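Local coordinates for acetylornithine aminotransferase (Aquifex aeolicus, PDB 2EH6), which catalyses the pyridoxal-phosphate-dependent transfer of an amino group between N(2)-acetyl-L-ornithine and 2-oxoglutarate in arginine biosynthesis, working as a homodimer, at the interface of chains A and B. Residues are numbered along the deposited sequence; one frame, centred on the assembly and turned at random. Chains: chain A/B, Acetylornithine aminotransferase.

Contact 1 and contact 2 are neighbouring patches of one two-fold symmetric dimer interface, their C-alpha centres about 11 Å apart. They share A:Pro248 and B:Phe271, the pair through which one runs into the other. Contact 1 spans both symmetry-related halves and joins polar exchanges at the start of helix 95-112 to proline-on-phenylalanine packing; contact 2 continues from B:Phe271 into an apolar, water-bridged patch around the loop 245-248 of chain A. Because A:Thr96 and B:Thr96 are cofactor-binding residues, and B:Thr270, just before B:Phe271, is another, the dimer seam probably supports both cofactor sites.

Contact 1: the interface of chains A and B. Residues chain A 93-94, 96-97, 248-249, 271; chain B 93-94, 96-97, 248-249, 271.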
loop_
_atom_site.group_PDB
_atom_site.type_symbol
_atom_site.label_atom_id
_atom_site.label_comp_id
_atom_site.label_asym_id
_atom_site.label_seq_id
_atom_site.Cartn_x
_atom_site.Cartn_y
_atom_site.Cartn_z
ATOM N N ASN A 93 -3.355 -0.646 -2.925
ATOM C CA ASN A 93 -2.333 -1.698 -2.927
ATOM C C ASN A 93 -2.375 -2.613 -1.728
ATOM O O ASN A 93 -1.631 -3.591 -1.671
ATOM C CB ASN A 93 -0.945 -1.068 -2.993
ATOM C CG ASN A 93 -0.771 -0.198 -4.203
ATOM O OD1 ASN A 93 -0.566 -0.693 -5.312
ATOM N ND2 ASN A 93 -0.871 1.116 -4.006
ATOM N N SER A 94 -3.240 -2.305 -0.773
ATOM C CA SER A 94 -3.316 -3.102 0.439
ATOM C C SER A 94 -4.660 -2.945 1.098
ATOM O O SER A 94 -5.461 -2.093 0.708
ATOM C CB SER A 94 -2.245 -2.642 1.428
ATOM O OG SER A 94 -2.461 -1.276 1.782
ATOM N N THR A 96 -5.067 -1.963 4.233
ATOM C CA THR A 96 -5.079 -0.722 5.006
ATOM C C THR A 96 -5.327 0.488 4.106
ATOM O O THR A 96 -6.068 1.394 4.487
ATOM C CB THR A 96 -3.768 -0.523 5.824
ATOM O OG1 THR A 96 -3.967 0.515 6.799
ATOM C CG2 THR A 96 -2.608 -0.147 4.912
ATOM N N GLU A 97 -4.735 0.513 2.915
ATOM C CA GLU A 97 -4.969 1.635 2.007
ATOM C C GLU A 97 -6.438 1.657 1.594
ATOM O O GLU A 97 -7.006 2.722 1.337
ATOM C CB GLU A 97 -4.117 1.534 0.741
ATOM C CG GLU A 97 -2.627 1.751 0.944
ATOM C CD GLU A 97 -1.918 2.047 -0.359
ATOM O OE1 GLU A 97 -2.419 1.628 -1.427
ATOM O OE2 GLU A 97 -0.857 2.696 -0.323
ATOM N N PRO A 248 0.186 -7.963 -4.507
ATOM C CA PRO A 248 -0.428 -6.896 -3.705
ATOM C C PRO A 248 -1.509 -6.132 -4.453
ATOM O O PRO A 248 -1.291 -5.660 -5.567
ATOM C CB PRO A 248 0.750 -5.990 -3.358
ATOM C CG PRO A 248 1.944 -6.941 -3.408
ATOM C CD PRO A 248 1.641 -7.757 -4.628
ATOM N N ILE A 249 -2.674 -6.015 -3.832
ATOM C CA ILE A 249 -3.783 -5.291 -4.439
ATOM C C ILE A 249 -4.815 -4.995 -3.365
ATOM O O ILE A 249 -4.919 -5.708 -2.368
ATOM C CB ILE A 249 -4.440 -6.116 -5.584
ATOM C CG1 ILE A 249 -5.468 -5.259 -6.334
ATOM C CG2 ILE A 249 -5.101 -7.366 -5.013
ATOM C CD1 ILE A 249 -6.022 -5.923 -7.609
ATOM N N PHE A 271 0.795 3.302 -7.386
ATOM C CA PHE A 271 0.801 1.898 -7.823
ATOM C C PHE A 271 -0.591 1.290 -8.000
ATOM O O PHE A 271 -0.744 0.228 -8.618
ATOM C CB PHE A 271 1.546 1.017 -6.816
ATOM C CG PHE A 271 2.999 1.356 -6.643
ATOM C CD1 PHE A 271 3.841 1.494 -7.741
ATOM C CD2 PHE A 271 3.539 1.477 -5.366
ATOM C CE1 PHE A 271 5.204 1.744 -7.567
ATOM C CE2 PHE A 271 4.901 1.728 -5.182
ATOM C CZ PHE A 271 5.731 1.860 -6.279
ATOM N N ASN B 93 4.260 -1.176 0.976
ATOM C CA ASN B 93 3.805 -1.392 -0.392
ATOM C C ASN B 93 3.692 -0.160 -1.260
ATOM O O ASN B 93 3.423 -0.269 -2.455
ATOM C CB ASN B 93 2.446 -2.085 -0.356
ATOM C CG ASN B 93 2.499 -3.395 0.367
ATOM O OD1 ASN B 93 3.051 -4.371 -0.146
ATOM N ND2 ASN B 93 1.947 -3.431 1.578
ATOM N N SER B 94 3.902 1.010 -0.667
ATOM C CA SER B 94 3.768 2.251 -1.407
ATOM C C SER B 94 4.438 3.385 -0.657
ATOM O O SER B 94 4.817 3.239 0.505
ATOM C CB SER B 94 2.288 2.594 -1.541
ATOM O OG SER B 94 1.754 2.779 -0.236
ATOM N N THR B 96 3.017 6.264 0.320
ATOM C CA THR B 96 2.184 6.715 1.423
ATOM C C THR B 96 2.309 5.786 2.629
ATOM O O THR B 96 2.411 6.256 3.760
ATOM C CB THR B 96 0.694 6.884 0.995
ATOM O OG1 THR B 96 0.010 7.668 1.981
ATOM C CG2 THR B 96 -0.009 5.535 0.843
ATOM N N GLU B 97 2.326 4.472 2.410
ATOM C CA GLU B 97 2.473 3.554 3.542
ATOM C C GLU B 97 3.838 3.748 4.208
ATOM O O GLU B 97 3.989 3.538 5.415
ATOM C CB GLU B 97 2.350 2.090 3.105
ATOM C CG GLU B 97 0.942 1.606 2.800
ATOM C CD GLU B 97 0.866 0.085 2.711
ATOM O OE1 GLU B 97 1.924 -0.554 2.523
ATOM O OE2 GLU B 97 -0.245 -0.475 2.818
ATOM N N PRO B 248 4.937 -2.841 -7.123
ATOM C CA PRO B 248 4.652 -2.079 -5.903
ATOM C C PRO B 248 5.555 -2.429 -4.727
ATOM O O PRO B 248 5.674 -3.594 -4.351
ATOM C CB PRO B 248 3.194 -2.425 -5.607
ATOM C CG PRO B 248 2.633 -2.733 -6.960
ATOM C CD PRO B 248 3.737 -3.567 -7.569
ATOM N N ILE B 249 6.171 -1.409 -4.139
ATOM C CA ILE B 249 7.048 -1.598 -2.988
ATOM C C ILE B 249 7.302 -0.253 -2.313
ATOM O O ILE B 249 7.209 0.797 -2.947
ATOM C CB ILE B 249 8.406 -2.234 -3.410
ATOM C CG1 ILE B 249 9.252 -2.554 -2.181
ATOM C CG2 ILE B 249 9.182 -1.296 -4.321
ATOM C CD1 ILE B 249 10.503 -3.372 -2.518
ATOM N N PHE B 271 1.222 -7.529 2.830
ATOM C CA PHE B 271 1.977 -7.669 1.586
ATOM C C PHE B 271 3.406 -7.166 1.676
ATOM O O PHE B 271 4.239 -7.512 0.839
ATOM C CB PHE B 271 1.297 -6.902 0.446
ATOM C CG PHE B 271 -0.069 -7.405 0.093
ATOM C CD1 PHE B 271 -0.298 -8.762 -0.108
ATOM C CD2 PHE B 271 -1.125 -6.513 -0.075
ATOM C CE1 PHE B 271 -1.562 -9.224 -0.472
ATOM C CE2 PHE B 271 -2.394 -6.965 -0.439
ATOM C CZ PHE B 271 -2.612 -8.321 -0.637
#
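Two reciprocal hydrogen bonds mark the centre of this dimer contact: the hydroxyl OG of A:Ser94 donates to carboxylate OE2 of B:Glu97 at 2.6 Å, and B:Ser94 repeats the bond to A:Glu97. Each hydroxyl approaches from above the carboxylate plane, about 30° out of it. The two glutamate side chains cross at about a right angle, carboxylate planes 78° apart, with CG of A:Glu97 and CG of B:Glu97 4.0 Å from each other. OE2 of A:Glu97 and OE2 of B:Glu97 are 4.5 Å apart, a like-charge proximity that might raise the proton affinity of one of them and that the serine donors would offset.

Beside this polar core, A:Pro248 lays its CA over the centre of one face of the B:Phe271 ring, 3.7 Å from the centroid, a CH-pi contact whose twin joins B:Pro248 to A:Phe271. The CE2 rim of A:Phe271 also lies 3.3 Å from the backbone O of B:Ile249.

A second shell fixes the carboxylates. OE1 of A:Glu97 accepts from backbone N of A:Asn93 at 2.9 Å and from its amide ND2 at 3.1 Å, the latter on the syn lone pair, so two donors restrain the rotation of the group. The glutamate chain is extended beyond CG, carrying OE2 across the seam. OG of A:Ser94 sits in the crowded position between backbone N and carbonyl carbon (chi1 61°), where it also accepts from backbone N of A:Glu97 at 3.1 Å, the helix N-cap.

In the fold, A:Asn93 and A:Ser94 connect strand 87-92 to helix 95-112, whose A:Thr96 binds pyridoxal phosphate, while A:Pro248 and B:Phe271 come from separate loops.

Contact 2: the interface of chains A and B. Residues chain A 39, 53, 245-248; chain B 61-62, 271, 274.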
loop_
_atom_site.group_PDB
_atom_site.type_symbol
_atom_site.label_atom_id
_atom_site.label_comp_id
_atom_site.label_asym_id
_atom_site.label_seq_id
_atom_site.Cartn_x
_atom_site.Cartn_y
_atom_site.Cartn_z
ATOM N N VAL A 39 -4.168 -14.803 1.886
ATOM C CA VAL A 39 -3.784 -14.095 0.674
ATOM C C VAL A 39 -3.645 -15.025 -0.533
ATOM O O VAL A 39 -4.101 -14.709 -1.636
ATOM C CB VAL A 39 -2.449 -13.344 0.896
ATOM C CG1 VAL A 39 -1.909 -12.830 -0.419
ATOM C CG2 VAL A 39 -2.661 -12.201 1.888
ATOM N N LEU A 53 0.576 -14.003 -15.249
ATOM C CA LEU A 53 1.530 -13.041 -14.704
ATOM C C LEU A 53 2.800 -12.972 -15.545
ATOM O O LEU A 53 3.305 -11.886 -15.829
ATOM C CB LEU A 53 1.862 -13.384 -13.243
ATOM C CG LEU A 53 0.695 -13.337 -12.242
ATOM C CD1 LEU A 53 1.208 -13.649 -10.839
ATOM C CD2 LEU A 53 0.044 -11.958 -12.256
ATOM N N GLY A 245 -4.383 -13.065 -5.109
ATOM C CA GLY A 245 -3.772 -14.389 -5.109
ATOM C C GLY A 245 -2.285 -14.416 -4.786
ATOM O O GLY A 245 -1.595 -15.402 -5.072
ATOM N N GLY A 246 -1.785 -13.342 -4.182
ATOM C CA GLY A 246 -0.373 -13.278 -3.850
ATOM C C GLY A 246 0.233 -11.963 -4.288
ATOM O O GLY A 246 1.224 -11.507 -3.716
ATOM N N VAL A 247 -0.347 -11.358 -5.321
ATOM C CA VAL A 247 0.129 -10.068 -5.816
ATOM C C VAL A 247 -0.568 -8.976 -4.987
ATOM O O VAL A 247 -1.781 -9.045 -4.764
ATOM C CB VAL A 247 -0.228 -9.893 -7.310
ATOM C CG1 VAL A 247 0.231 -8.520 -7.809
ATOM C CG2 VAL A 247 0.432 -11.005 -8.134
ATOM N N PRO A 248 0.186 -7.963 -4.507
ATOM C CA PRO A 248 -0.428 -6.896 -3.705
ATOM C C PRO A 248 -1.509 -6.132 -4.453
ATOM O O PRO A 248 -1.291 -5.660 -5.567
ATOM C CB PRO A 248 0.750 -5.990 -3.358
ATOM C CG PRO A 248 1.944 -6.941 -3.408
ATOM C CD PRO A 248 1.641 -7.757 -4.628
ATOM N N LEU B 61 5.161 -16.050 -4.577
ATOM C CA LEU B 61 4.746 -14.652 -4.642
ATOM C C LEU B 61 4.627 -14.003 -3.273
ATOM O O LEU B 61 4.955 -12.822 -3.103
ATOM C CB LEU B 61 3.381 -14.535 -5.336
ATOM C CG LEU B 61 3.228 -14.952 -6.793
ATOM C CD1 LEU B 61 1.750 -14.976 -7.144
ATOM C CD2 LEU B 61 3.989 -13.986 -7.697
ATOM N N HIS B 62 4.169 -14.779 -2.299
ATOM C CA HIS B 62 3.908 -14.246 -0.974
ATOM C C HIS B 62 3.774 -15.325 0.101
ATOM O O HIS B 62 3.255 -16.405 -0.166
ATOM C CB HIS B 62 2.591 -13.459 -1.071
ATOM C CG HIS B 62 1.960 -13.152 0.249
ATOM N ND1 HIS B 62 2.229 -11.997 0.950
ATOM C CD2 HIS B 62 1.082 -13.854 1.002
ATOM C CE1 HIS B 62 1.545 -12.002 2.079
ATOM N NE2 HIS B 62 0.841 -13.118 2.135
ATOM N N PHE B 271 1.222 -7.529 2.830
ATOM C CA PHE B 271 1.977 -7.669 1.586
ATOM C C PHE B 271 3.406 -7.166 1.676
ATOM O O PHE B 271 4.239 -7.512 0.839
ATOM C CB PHE B 271 1.297 -6.902 0.446
ATOM C CG PHE B 271 -0.069 -7.405 0.093
ATOM C CD1 PHE B 271 -0.298 -8.762 -0.108
ATOM C CD2 PHE B 271 -1.125 -6.513 -0.075
ATOM C CE1 PHE B 271 -1.562 -9.224 -0.472
ATOM C CE2 PHE B 271 -2.394 -6.965 -0.439
ATOM C CZ PHE B 271 -2.612 -8.321 -0.637
ATOM N N ASN B 274 7.097 -8.757 0.317
ATOM C CA ASN B 274 6.858 -10.056 -0.307
ATOM C C ASN B 274 8.035 -10.370 -1.234
ATOM O O ASN B 274 8.754 -9.466 -1.663
ATOM C CB ASN B 274 5.538 -10.036 -1.085
ATOM C CG ASN B 274 5.559 -9.067 -2.243
ATOM O OD1 ASN B 274 6.173 -9.331 -3.272
ATOM N ND2 ASN B 274 4.887 -7.932 -2.081
HETATM O O HOH W 1 3.549 -10.751 -4.844
#
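CG of B:His62 stands anti to the backbone N (chi1 164°), and with chi2 at 91° the imidazole turns a face to A:Val39. On that valine CG1 is likewise anti to the backbone N and lies 3.4 Å above the imidazole plane, offset toward the rim. This CH-pi contact brings CG1 of A:Val39 to 3.5 Å from CD2 of B:His62, the side chains crossing at about a right angle.

The same methyl serves a second ring. In B:Phe271, CG is anti to the carbonyl carbon, beside the backbone N, and this with the turn of the ring about CB-CG brings CE1 to 3.6 Å from CG1 of A:Val39, the methyl meeting the ring edge in plane while A:Pro248 covers a face. An alanine in place of B:Phe271 removes the ring, with the edge that meets A:Val39 and the face beneath A:Pro248, and would probably loosen the packing between the subunits here.

CG of B:Asn274 takes the crowded position between backbone N and carbonyl carbon (chi1 64°). Its ND2 donates to the backbone O of B:Phe271 at 3.0 Å in a fairly straight bond, in the carbonyl plane and close to the plane of the amide, which fixes the rotation of that amide as it meets CG of A:Pro248 tip to tip.

Polar contact across this patch is indirect: water 1 bridges backbone O of A:Gly246, at 2.7 Å, to backbone O of B:Leu61, at 3.0 Å. CD1 of B:Leu61 meets CD1 of A:Leu53 tip to tip at 4.0 Å.

Chain A supplies A:Val39 just after helix 35-38, A:Leu53 from helix 47-59, and the loop between 3-10 helix 241-244 and strand 250-255; chain B answers with loop residues, B:Asn274 immediately preceding the long helix 275-308.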